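Local atomic coordinates of putative aminotransferase (Actinomadura melliaura, PDB entry 4ZWV), a protein that probably transfers an amino group, using pyridoxal 5'-phosphate as cofactor, to a sugar intermediate on the way to the aminopentose of the indolocarbazole AT2433. Residues P6-A11 and S292-D297; L29-R34 and K238-D243; R74-S79 and G95-W100. All blocks are in the same frame, centred on the assembly; numbering follows the deposited sequence.

Contact 1 of 3, residues P6-A11 and S292-D297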
loop_
_atom_site.group_PDB
_atom_site.type_symbol
_atom_site.label_atom_id
_atom_site.label_comp_id
_atom_site.label_asym_id
_atom_site.label_seq_id
_atom_site.Cartn_x
_atom_site.Cartn_y
_atom_site.Cartn_z
ATOM N N PRO A 6 -4.450 1.891 -28.422
ATOM C CA PRO A 6 -3.607 1.982 -27.225
ATOM C C PRO A 6 -2.780 0.723 -26.963
ATOM O O PRO A 6 -3.149 -0.376 -27.383
ATOM C CB PRO A 6 -4.629 2.206 -26.100
ATOM C CG PRO A 6 -5.848 1.478 -26.578
ATOM C CD PRO A 6 -5.860 1.612 -28.087
ATOM N N LEU A 7 -1.665 0.902 -26.264
ATOM C CA LEU A 7 -0.770 -0.186 -25.911
ATOM C C LEU A 7 -1.332 -0.976 -24.732
ATOM O O LEU A 7 -1.092 -2.179 -24.609
ATOM C CB LEU A 7 0.618 0.380 -25.594
ATOM C CG LEU A 7 1.766 -0.574 -25.300
ATOM C CD1 LEU A 7 1.933 -1.568 -26.443
ATOM C CD2 LEU A 7 3.050 0.237 -25.096
ATOM N N PHE A 8 -2.084 -0.277 -23.878
ATOM C CA PHE A 8 -2.702 -0.843 -22.678
ATOM C C PHE A 8 -4.147 -0.366 -22.608
ATOM O O PHE A 8 -4.469 0.712 -23.104
ATOM C CB PHE A 8 -1.979 -0.407 -21.389
ATOM C CG PHE A 8 -0.472 -0.405 -21.481
ATOM C CD1 PHE A 8 0.249 -1.573 -21.293
ATOM C CD2 PHE A 8 0.219 0.776 -21.707
ATOM C CE1 PHE A 8 1.633 -1.565 -21.356
ATOM C CE2 PHE A 8 1.600 0.790 -21.775
ATOM C CZ PHE A 8 2.307 -0.382 -21.595
ATOM N N LYS A 9 -5.017 -1.144 -21.972
ATOM C CA LYS A 9 -6.407 -0.722 -21.802
ATOM C C LYS A 9 -7.022 -1.442 -20.615
ATOM O O LYS A 9 -6.714 -2.605 -20.358
ATOM C CB LYS A 9 -7.213 -0.988 -23.082
ATOM C CG LYS A 9 -8.611 -0.386 -23.089
ATOM C CD LYS A 9 -9.239 -0.499 -24.474
ATOM C CE LYS A 9 -10.685 -0.053 -24.482
ATOM N NZ LYS A 9 -10.799 1.404 -24.217
ATOM N N VAL A 10 -7.883 -0.747 -19.879
ATOM C CA VAL A 10 -8.531 -1.344 -18.718
ATOM C C VAL A 10 -9.661 -2.282 -19.133
ATOM O O VAL A 10 -10.501 -1.921 -19.955
ATOM C CB VAL A 10 -9.096 -0.260 -17.778
ATOM C CG1 VAL A 10 -9.783 -0.904 -16.584
ATOM C CG2 VAL A 10 -7.991 0.666 -17.312
ATOM N N ALA A 11 -9.668 -3.493 -18.579
ATOM C CA ALA A 11 -10.768 -4.424 -18.802
ATOM C C ALA A 11 -11.650 -4.505 -17.554
ATOM O O ALA A 11 -11.388 -5.303 -16.651
ATOM C CB ALA A 11 -10.237 -5.808 -19.170
ATOM N N SER A 292 1.537 -14.724 -21.892
ATOM C CA SER A 292 0.270 -14.012 -21.825
ATOM C C SER A 292 0.239 -12.728 -22.642
ATOM O O SER A 292 -0.803 -12.082 -22.723
ATOM C CB SER A 292 -0.067 -13.715 -20.361
ATOM O OG SER A 292 -0.278 -14.940 -19.671
ATOM N N PHE A 293 1.376 -12.358 -23.235
ATOM C CA PHE A 293 1.424 -11.232 -24.184
ATOM C C PHE A 293 0.734 -9.960 -23.695
ATOM O O PHE A 293 -0.195 -9.442 -24.313
ATOM C CB PHE A 293 0.843 -11.665 -25.527
ATOM C CG PHE A 293 1.674 -12.703 -26.206
ATOM C CD1 PHE A 293 2.826 -12.339 -26.880
ATOM C CD2 PHE A 293 1.336 -14.040 -26.132
ATOM C CE1 PHE A 293 3.617 -13.295 -27.505
ATOM C CE2 PHE A 293 2.121 -14.999 -26.751
ATOM C CZ PHE A 293 3.263 -14.622 -27.439
ATOM N N TYR A 294 1.203 -9.463 -22.561
ATOM C CA TYR A 294 0.772 -8.173 -22.055
ATOM C C TYR A 294 0.943 -7.119 -23.153
ATOM O O TYR A 294 0.055 -6.288 -23.377
ATOM C CB TYR A 294 1.594 -7.835 -20.812
ATOM C CG TYR A 294 1.284 -6.531 -20.136
ATOM C CD1 TYR A 294 0.011 -6.259 -19.652
ATOM C CD2 TYR A 294 2.287 -5.594 -19.929
ATOM C CE1 TYR A 294 -0.258 -5.063 -18.997
ATOM C CE2 TYR A 294 2.029 -4.404 -19.276
ATOM C CZ TYR A 294 0.757 -4.148 -18.820
ATOM O OH TYR A 294 0.503 -2.964 -18.169
ATOM N N VAL A 295 2.095 -7.171 -23.825
ATOM C CA VAL A 295 2.361 -6.393 -25.037
ATOM C C VAL A 295 3.109 -7.324 -25.993
ATOM O O VAL A 295 3.502 -8.419 -25.592
ATOM C CB VAL A 295 3.205 -5.116 -24.763
ATOM C CG1 VAL A 295 2.436 -4.129 -23.886
ATOM C CG2 VAL A 295 4.542 -5.481 -24.132
ATOM N N TYR A 296 3.322 -6.884 -27.227
ATOM C CA TYR A 296 4.046 -7.683 -28.218
ATOM C C TYR A 296 5.337 -6.962 -28.594
ATOM O O TYR A 296 5.305 -5.890 -29.191
ATOM C CB TYR A 296 3.164 -7.928 -29.450
ATOM C CG TYR A 296 3.785 -8.859 -30.467
ATOM C CD1 TYR A 296 3.561 -10.228 -30.409
ATOM C CD2 TYR A 296 4.604 -8.368 -31.482
ATOM C CE1 TYR A 296 4.143 -11.095 -31.340
ATOM C CE2 TYR A 296 5.185 -9.222 -32.412
ATOM C CZ TYR A 296 4.946 -10.582 -32.333
ATOM O OH TYR A 296 5.527 -11.434 -33.253
ATOM N N ASP A 297 6.476 -7.545 -28.224
ATOM C CA ASP A 297 7.767 -6.901 -28.457
ATOM C C ASP A 297 8.387 -7.262 -29.802
ATOM O O ASP A 297 8.323 -8.414 -30.247
ATOM C CB ASP A 297 8.762 -7.268 -27.356
ATOM C CG ASP A 297 8.519 -6.503 -26.070
ATOM O OD1 ASP A 297 7.635 -5.625 -26.060
ATOM O OD2 ASP A 297 9.233 -6.771 -25.079
HETATM O O HOH W 1 -0.946 -4.752 -25.677
HETATM O O HOH W 2 -1.251 -3.942 -22.385
#
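Beside the pyridoxal phosphate site, Phe8 of the N-terminal loop meets Tyr294 and Val295. The two aromatic side chains cross at about a right angle, but their rings stand obliquely, planes 38° apart and centroids 5.4 Å from each other. Phe8 CE1 lies 3.5 Å from Tyr294 CE2, and Phe8 CD1 lies 3.4 Å from the hydroxyl oxygen Tyr294 OH. Val295 adds a methyl group, its CG1 being 3.7 Å from Phe8 CE1 and equally near Leu7 CD1, so that a single branch fills the angle between two neighbouring side chains. Leu7 holds CG anti to its backbone N (chi1 -175°), where CG rests over a face of the Phe8 ring near the rim; CD1 beyond it touches the Val295 methyl. Tyr294 comes just ahead of the middle strand of a small antiparallel sheet, which also holds strands 280-282 and 347-350. Its ring stacks on His164, a residue that binds the cofactor, which makes Tyr294 a second-shell residue of the site, with Phe8 packed behind it. The backbones are linked through water: waters 1 and 2 each sit 2.8 Å from Leu7 O and 2.9 Å from Tyr294 O, placed to donate to both carbonyls, although further acceptors nearby compete for their protons. Leu226 of the second subunit packs on Leu7, and Gly27 of that subunit on Val10.

Contact 2 of 3, residues L29-R34 and K238-D243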
loop_
_atom_site.group_PDB
_atom_site.type_symbol
_atom_site.label_atom_id
_atom_site.label_comp_id
_atom_site.label_asym_id
_atom_site.label_seq_id
_atom_site.Cartn_x
_atom_site.Cartn_y
_atom_site.Cartn_z
ATOM N N LEU A 29 -16.730 -2.939 4.242
ATOM C CA LEU A 29 -15.808 -2.525 3.191
ATOM C C LEU A 29 -14.411 -3.092 3.399
ATOM O O LEU A 29 -13.547 -2.943 2.535
ATOM C CB LEU A 29 -15.736 -0.999 3.112
ATOM C CG LEU A 29 -16.760 -0.295 2.205
ATOM C CD1 LEU A 29 -18.188 -0.683 2.548
ATOM C CD2 LEU A 29 -16.585 1.216 2.284
ATOM N N GLY A 30 -14.184 -3.721 4.546
ATOM C CA GLY A 30 -12.877 -4.279 4.856
ATOM C C GLY A 30 -12.573 -5.617 4.209
ATOM O O GLY A 30 -13.225 -6.055 3.260
ATOM N N GLN A 31 -11.546 -6.274 4.732
ATOM C CA GLN A 31 -11.157 -7.586 4.249
ATOM C C GLN A 31 -12.084 -8.641 4.842
ATOM O O GLN A 31 -12.015 -8.930 6.034
ATOM C CB GLN A 31 -9.703 -7.855 4.623
ATOM C CG GLN A 31 -9.191 -9.206 4.219
ATOM C CD GLN A 31 -8.147 -9.702 5.185
ATOM O OE1 GLN A 31 -7.296 -8.936 5.640
ATOM N NE2 GLN A 31 -8.207 -10.987 5.510
ATOM N N GLY A 32 -12.965 -9.203 4.018
ATOM C CA GLY A 32 -13.996 -10.092 4.522
ATOM C C GLY A 32 -14.401 -11.170 3.534
ATOM O O GLY A 32 -13.544 -11.797 2.898
ATOM N N PRO A 33 -15.716 -11.388 3.382
ATOM C CA PRO A 33 -16.194 -12.515 2.574
ATOM C C PRO A 33 -15.886 -12.413 1.086
ATOM O O PRO A 33 -15.706 -13.461 0.463
ATOM C CB PRO A 33 -17.715 -12.507 2.815
ATOM C CG PRO A 33 -18.025 -11.131 3.305
ATOM C CD PRO A 33 -16.813 -10.686 4.072
ATOM N N ARG A 34 -15.814 -11.214 0.517
ATOM C CA ARG A 34 -15.504 -11.137 -0.909
ATOM C C ARG A 34 -14.043 -11.508 -1.156
ATOM O O ARG A 34 -13.728 -12.176 -2.133
ATOM C CB ARG A 34 -15.802 -9.745 -1.480
ATOM C CG ARG A 34 -17.260 -9.281 -1.315
ATOM C CD ARG A 34 -18.231 -9.979 -2.276
ATOM N NE ARG A 34 -18.452 -11.383 -1.956
ATOM C CZ ARG A 34 -19.209 -11.822 -0.958
ATOM N NH1 ARG A 34 -19.341 -13.124 -0.756
ATOM N NH2 ARG A 34 -19.824 -10.966 -0.153
ATOM N N LYS A 238 0.017 -2.473 5.947
ATOM C CA LYS A 238 -1.330 -2.666 5.414
ATOM C C LYS A 238 -1.181 -3.167 3.982
ATOM O O LYS A 238 -1.343 -2.425 3.009
ATOM C CB LYS A 238 -2.141 -1.370 5.468
ATOM C CG LYS A 238 -3.601 -1.547 5.160
ATOM C CD LYS A 238 -4.270 -0.190 5.047
ATOM C CE LYS A 238 -5.673 -0.346 4.544
ATOM N NZ LYS A 238 -6.511 -1.129 5.486
ATOM N N TRP A 239 -0.847 -4.439 3.861
ATOM C CA TRP A 239 -0.537 -5.011 2.570
ATOM C C TRP A 239 -1.682 -5.836 2.006
ATOM O O TRP A 239 -1.553 -6.395 0.922
ATOM C CB TRP A 239 0.700 -5.900 2.680
ATOM C CG TRP A 239 2.011 -5.143 2.814
ATOM C CD1 TRP A 239 2.388 -4.013 2.149
ATOM C CD2 TRP A 239 3.129 -5.518 3.637
ATOM N NE1 TRP A 239 3.673 -3.652 2.517
ATOM C CE2 TRP A 239 4.146 -4.565 3.422
ATOM C CE3 TRP A 239 3.359 -6.561 4.539
ATOM C CZ2 TRP A 239 5.373 -4.618 4.085
ATOM C CZ3 TRP A 239 4.586 -6.620 5.190
ATOM C CH2 TRP A 239 5.575 -5.654 4.957
ATOM N N HIS A 240 -2.786 -5.919 2.735
ATOM C CA HIS A 240 -3.902 -6.767 2.315
ATOM C C HIS A 240 -4.809 -6.118 1.266
ATOM O O HIS A 240 -4.700 -4.922 0.969
ATOM C CB HIS A 240 -4.732 -7.186 3.540
ATOM C CG HIS A 240 -5.511 -6.069 4.159
ATOM N ND1 HIS A 240 -6.563 -6.297 5.016
ATOM C CD2 HIS A 240 -5.378 -4.726 4.070
ATOM C CE1 HIS A 240 -7.061 -5.139 5.414
ATOM N NE2 HIS A 240 -6.366 -4.169 4.852
HETATM N N MSE A 241 -5.668 -6.956 0.690
HETATM C CA MSE A 241 -6.757 -6.526 -0.184
HETATM C C MSE A 241 -8.055 -6.473 0.621
HETATM O O MSE A 241 -8.255 -7.296 1.524
HETATM C CB MSE A 241 -6.918 -7.501 -1.364
HETATM C CG MSE A 241 -8.014 -7.091 -2.339
HETATM SE SE MSE A 241 -8.396 -8.441 -3.672
HETATM C CE MSE A 241 -6.672 -8.484 -4.582
ATOM N N THR A 242 -8.945 -5.541 0.280
ATOM C CA THR A 242 -10.248 -5.460 0.929
ATOM C C THR A 242 -11.373 -5.854 -0.027
ATOM O O THR A 242 -11.137 -6.079 -1.223
ATOM C CB THR A 242 -10.508 -4.060 1.448
ATOM O OG1 THR A 242 -10.481 -3.159 0.335
ATOM C CG2 THR A 242 -9.436 -3.670 2.454
ATOM N N ASP A 243 -12.592 -5.934 0.502
ATOM C CA ASP A 243 -13.708 -6.487 -0.273
ATOM C C ASP A 243 -14.118 -5.638 -1.475
ATOM O O ASP A 243 -14.601 -6.186 -2.463
ATOM C CB ASP A 243 -14.927 -6.716 0.634
ATOM C CG ASP A 243 -14.904 -8.081 1.315
ATOM O OD1 ASP A 243 -13.818 -8.710 1.388
ATOM O OD2 ASP A 243 -15.969 -8.521 1.793
#
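Asp243, the first residue of helix 243-273, presents its carboxylate to the N-terminal turn of helix 33-46, whose N-cap position is held by Gly32, a residue with no side chain to offer as acceptor. OD1 of Asp243 accepts from Gly32 N at 2.8 Å and also from Val35 N, while its OD2 takes Arg34 N at 3.0 Å. Both Gly32 N and Arg34 N approach from above the carboxylate plane, and the bond from Arg34 is the straighter, 166° at the hydrogen. Negative charge placed here would probably be stabilised by the helix end. Arg34 lays CB against the carboxyl carbon, 3.4 Å from Asp243 CG, but its guanidinium turns off to a salt bridge with Glu37. An alanine in place of Asp243 would probably leave the N-H groups of Gly32, Arg34 and Val35 without their acceptor and open a gap beside the Arg34 CB. The backbone of Asp243 is engaged too: its N donates to Gly30 O at 2.8 Å, from well above the carbonyl plane. Farther along, Gln31 and His240 pair through their side chains. The imidazole has both nitrogens satisfied, since NE2 accepts from Lys238 NZ, itself salt-bridged to Asp196 of the second subunit. His240 ND1 donates to Gln31 OE1 at 2.8 Å, nearly straight at 171°, the oxygen lying in the ring plane and using an in-plane lone pair.

Contact 3 of 3, residues R74-S79 and G95-W100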
loop_
_atom_site.group_PDB
_atom_site.type_symbol
_atom_site.label_atom_id
_atom_site.label_comp_id
_atom_site.label_asym_id
_atom_site.label_seq_id
_atom_site.Cartn_x
_atom_site.Cartn_y
_atom_site.Cartn_z
ATOM N N ARG A 74 23.848 -11.007 4.031
ATOM C CA ARG A 74 23.408 -11.368 2.685
ATOM C C ARG A 74 22.471 -10.262 2.222
ATOM O O ARG A 74 21.264 -10.335 2.403
ATOM C CB ARG A 74 22.751 -12.750 2.656
ATOM C CG ARG A 74 23.812 -13.864 2.613
ATOM C CD ARG A 74 23.220 -15.243 2.826
ATOM N NE ARG A 74 22.139 -15.507 1.889
ATOM C CZ ARG A 74 21.164 -16.385 2.108
ATOM N NH1 ARG A 74 21.147 -17.087 3.241
ATOM N NH2 ARG A 74 20.214 -16.567 1.198
ATOM N N ASP A 75 23.063 -9.202 1.678
ATOM C CA ASP A 75 22.340 -7.963 1.423
ATOM C C ASP A 75 22.000 -7.741 -0.043
ATOM O O ASP A 75 21.409 -6.723 -0.392
ATOM C CB ASP A 75 23.153 -6.765 1.937
ATOM C CG ASP A 75 24.471 -6.573 1.194
ATOM O OD1 ASP A 75 24.997 -7.538 0.609
ATOM O OD2 ASP A 75 25.011 -5.443 1.216
ATOM N N GLU A 76 22.336 -8.715 -0.874
ATOM C CA GLU A 76 22.213 -8.571 -2.311
ATOM C C GLU A 76 20.970 -9.259 -2.865
ATOM O O GLU A 76 20.731 -10.437 -2.603
ATOM C CB GLU A 76 23.472 -9.136 -2.965
ATOM C CG GLU A 76 23.432 -9.301 -4.457
ATOM C CD GLU A 76 24.708 -9.944 -4.965
ATOM O OE1 GLU A 76 25.556 -9.220 -5.530
ATOM O OE2 GLU A 76 24.880 -11.171 -4.774
ATOM N N VAL A 77 20.185 -8.530 -3.650
ATOM C CA VAL A 77 19.111 -9.163 -4.411
ATOM C C VAL A 77 19.452 -8.991 -5.878
ATOM O O VAL A 77 19.716 -7.879 -6.329
ATOM C CB VAL A 77 17.736 -8.551 -4.121
ATOM C CG1 VAL A 77 16.662 -9.259 -4.959
ATOM C CG2 VAL A 77 17.415 -8.666 -2.632
ATOM N N LEU A 78 19.458 -10.097 -6.615
ATOM C CA LEU A 78 19.763 -10.078 -8.043
ATOM C C LEU A 78 18.484 -9.828 -8.831
ATOM O O LEU A 78 17.473 -10.478 -8.604
ATOM C CB LEU A 78 20.415 -11.398 -8.453
ATOM C CG LEU A 78 21.796 -11.611 -7.847
ATOM C CD1 LEU A 78 22.236 -13.081 -7.849
ATOM C CD2 LEU A 78 22.772 -10.794 -8.642
ATOM N N SER A 79 18.537 -8.877 -9.754
ATOM C CA SER A 79 17.354 -8.472 -10.498
ATOM C C SER A 79 17.812 -7.845 -11.806
ATOM O O SER A 79 18.926 -7.328 -11.885
ATOM C CB SER A 79 16.530 -7.477 -9.670
ATOM O OG SER A 79 15.300 -7.167 -10.292
ATOM N N GLY A 95 15.515 -2.481 2.200
ATOM C CA GLY A 95 16.813 -2.197 2.798
ATOM C C GLY A 95 17.970 -2.969 2.190
ATOM O O GLY A 95 19.046 -3.041 2.791
ATOM N N ARG A 96 17.774 -3.509 0.989
ATOM C CA ARG A 96 18.806 -4.328 0.346
ATOM C C ARG A 96 19.484 -3.613 -0.811
ATOM O O ARG A 96 19.062 -2.540 -1.242
ATOM C CB ARG A 96 18.221 -5.652 -0.163
ATOM C CG ARG A 96 17.276 -6.320 0.812
ATOM C CD ARG A 96 17.910 -6.618 2.162
ATOM N NE ARG A 96 16.873 -7.078 3.075
ATOM C CZ ARG A 96 17.072 -7.409 4.346
ATOM N NH1 ARG A 96 18.291 -7.368 4.869
ATOM N NH2 ARG A 96 16.042 -7.790 5.092
ATOM N N ARG A 97 20.524 -4.245 -1.334
ATOM C CA ARG A 97 21.291 -3.726 -2.451
ATOM C C ARG A 97 20.978 -4.501 -3.735
ATOM O O ARG A 97 20.988 -5.730 -3.734
ATOM C CB ARG A 97 22.776 -3.815 -2.099
ATOM C CG ARG A 97 23.742 -3.722 -3.238
ATOM C CD ARG A 97 25.167 -3.671 -2.690
ATOM N NE ARG A 97 25.552 -4.881 -1.965
ATOM C CZ ARG A 97 26.211 -5.895 -2.518
ATOM N NH1 ARG A 97 26.544 -5.842 -3.799
ATOM N NH2 ARG A 97 26.542 -6.960 -1.797
ATOM N N ILE A 98 20.683 -3.786 -4.823
ATOM C CA ILE A 98 20.402 -4.434 -6.101
ATOM C C ILE A 98 21.714 -4.749 -6.817
ATOM O O ILE A 98 22.582 -3.880 -6.935
ATOM C CB ILE A 98 19.542 -3.553 -7.020
ATOM C CG1 ILE A 98 18.204 -3.205 -6.363
ATOM C CG2 ILE A 98 19.291 -4.251 -8.349
ATOM C CD1 ILE A 98 17.449 -2.096 -7.086
ATOM N N THR A 99 21.865 -5.985 -7.286
ATOM C CA THR A 99 22.939 -6.314 -8.210
ATOM C C THR A 99 22.276 -6.635 -9.540
ATOM O O THR A 99 21.502 -7.595 -9.648
ATOM C CB THR A 99 23.784 -7.493 -7.730
ATOM O OG1 THR A 99 24.485 -7.119 -6.537
ATOM C CG2 THR A 99 24.792 -7.892 -8.800
ATOM N N TRP A 100 22.551 -5.803 -10.544
ATOM C CA TRP A 100 21.881 -5.954 -11.828
ATOM C C TRP A 100 22.349 -7.189 -12.579
ATOM O O TRP A 100 23.542 -7.476 -12.636
ATOM C CB TRP A 100 22.108 -4.736 -12.732
ATOM C CG TRP A 100 21.581 -3.441 -12.215
ATOM C CD1 TRP A 100 22.300 -2.301 -11.997
ATOM C CD2 TRP A 100 20.217 -3.128 -11.882
ATOM N NE1 TRP A 100 21.478 -1.306 -11.527
ATOM C CE2 TRP A 100 20.194 -1.779 -11.459
ATOM C CE3 TRP A 100 19.019 -3.855 -11.897
ATOM C CZ2 TRP A 100 19.016 -1.142 -11.053
ATOM C CZ3 TRP A 100 17.848 -3.221 -11.494
ATOM C CH2 TRP A 100 17.858 -1.883 -11.078
#
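Asp75 and Arg97 meet at the start of two parallel strands, where Arg97 N gives its hydrogen to Asp75 O at 2.8 Å. The same alternation carries on up the pair: Val77 N donates to Arg97 O at 2.9 Å, Thr99 N to Val77 O, and Ser79 N to Thr99 O at 3.2 Å. In the conformer of Arg97 described here, one of two, the guanidinium grips Asp75 side-on, NH2 reaching OD1 at 2.9 Å and NE reaching OD2 at 3.3 Å. A bend at chi3 (63°) sets NE on the side of this carboxylate, and one face of the guanidinium comes over Glu76 CB. Glu76, likewise modelled in two conformers, takes a bond from the Thr99 hydroxyl, OG1 to OE1 at 2.6 Å. Alongside, Leu78 CD2 and Thr99 CG2 touch at 3.5 Å, the two side chains pointing the same way. Outward, Thr123 and Ser120 bond OE2 of Glu76, giving the other carboxylate oxygen partners too in this conformer. On the other face of the sheet Arg96 CB leans toward Val77 CG2, its guanidinium held by Asp94 and Glu72, and Ile91 of helix 85-93 covers Val77, Ser79 and Ile98. Strand 76-79, helix 85-93 and strand 97-100 form a beta-alpha-beta unit, ending at an outermost strand of the mostly parallel seven-stranded sheet characteristic of fold type I pyridoxal phosphate enzymes.

Overall arrangement
The three contacts lie apart, centres 28 to 31 Å from one another. Contact 1 is buried nearest the chain's centre, on the opposite side of it from contact 3, and relies on apolar and aromatic side chains with bridging water. Contact 2, farther out and only partly buried, spends its chemistry on backbone N-H groups and a carboxylate where two helices begin. Contact 3 is buried too, with regular strand pairing and a salt bridge where the two strands begin. Helix 243-273 connects the first two: it starts in contact 2 and packs against both segments of contact 1. Both of these also touch the second subunit, whereas contact 3 meets no other chain.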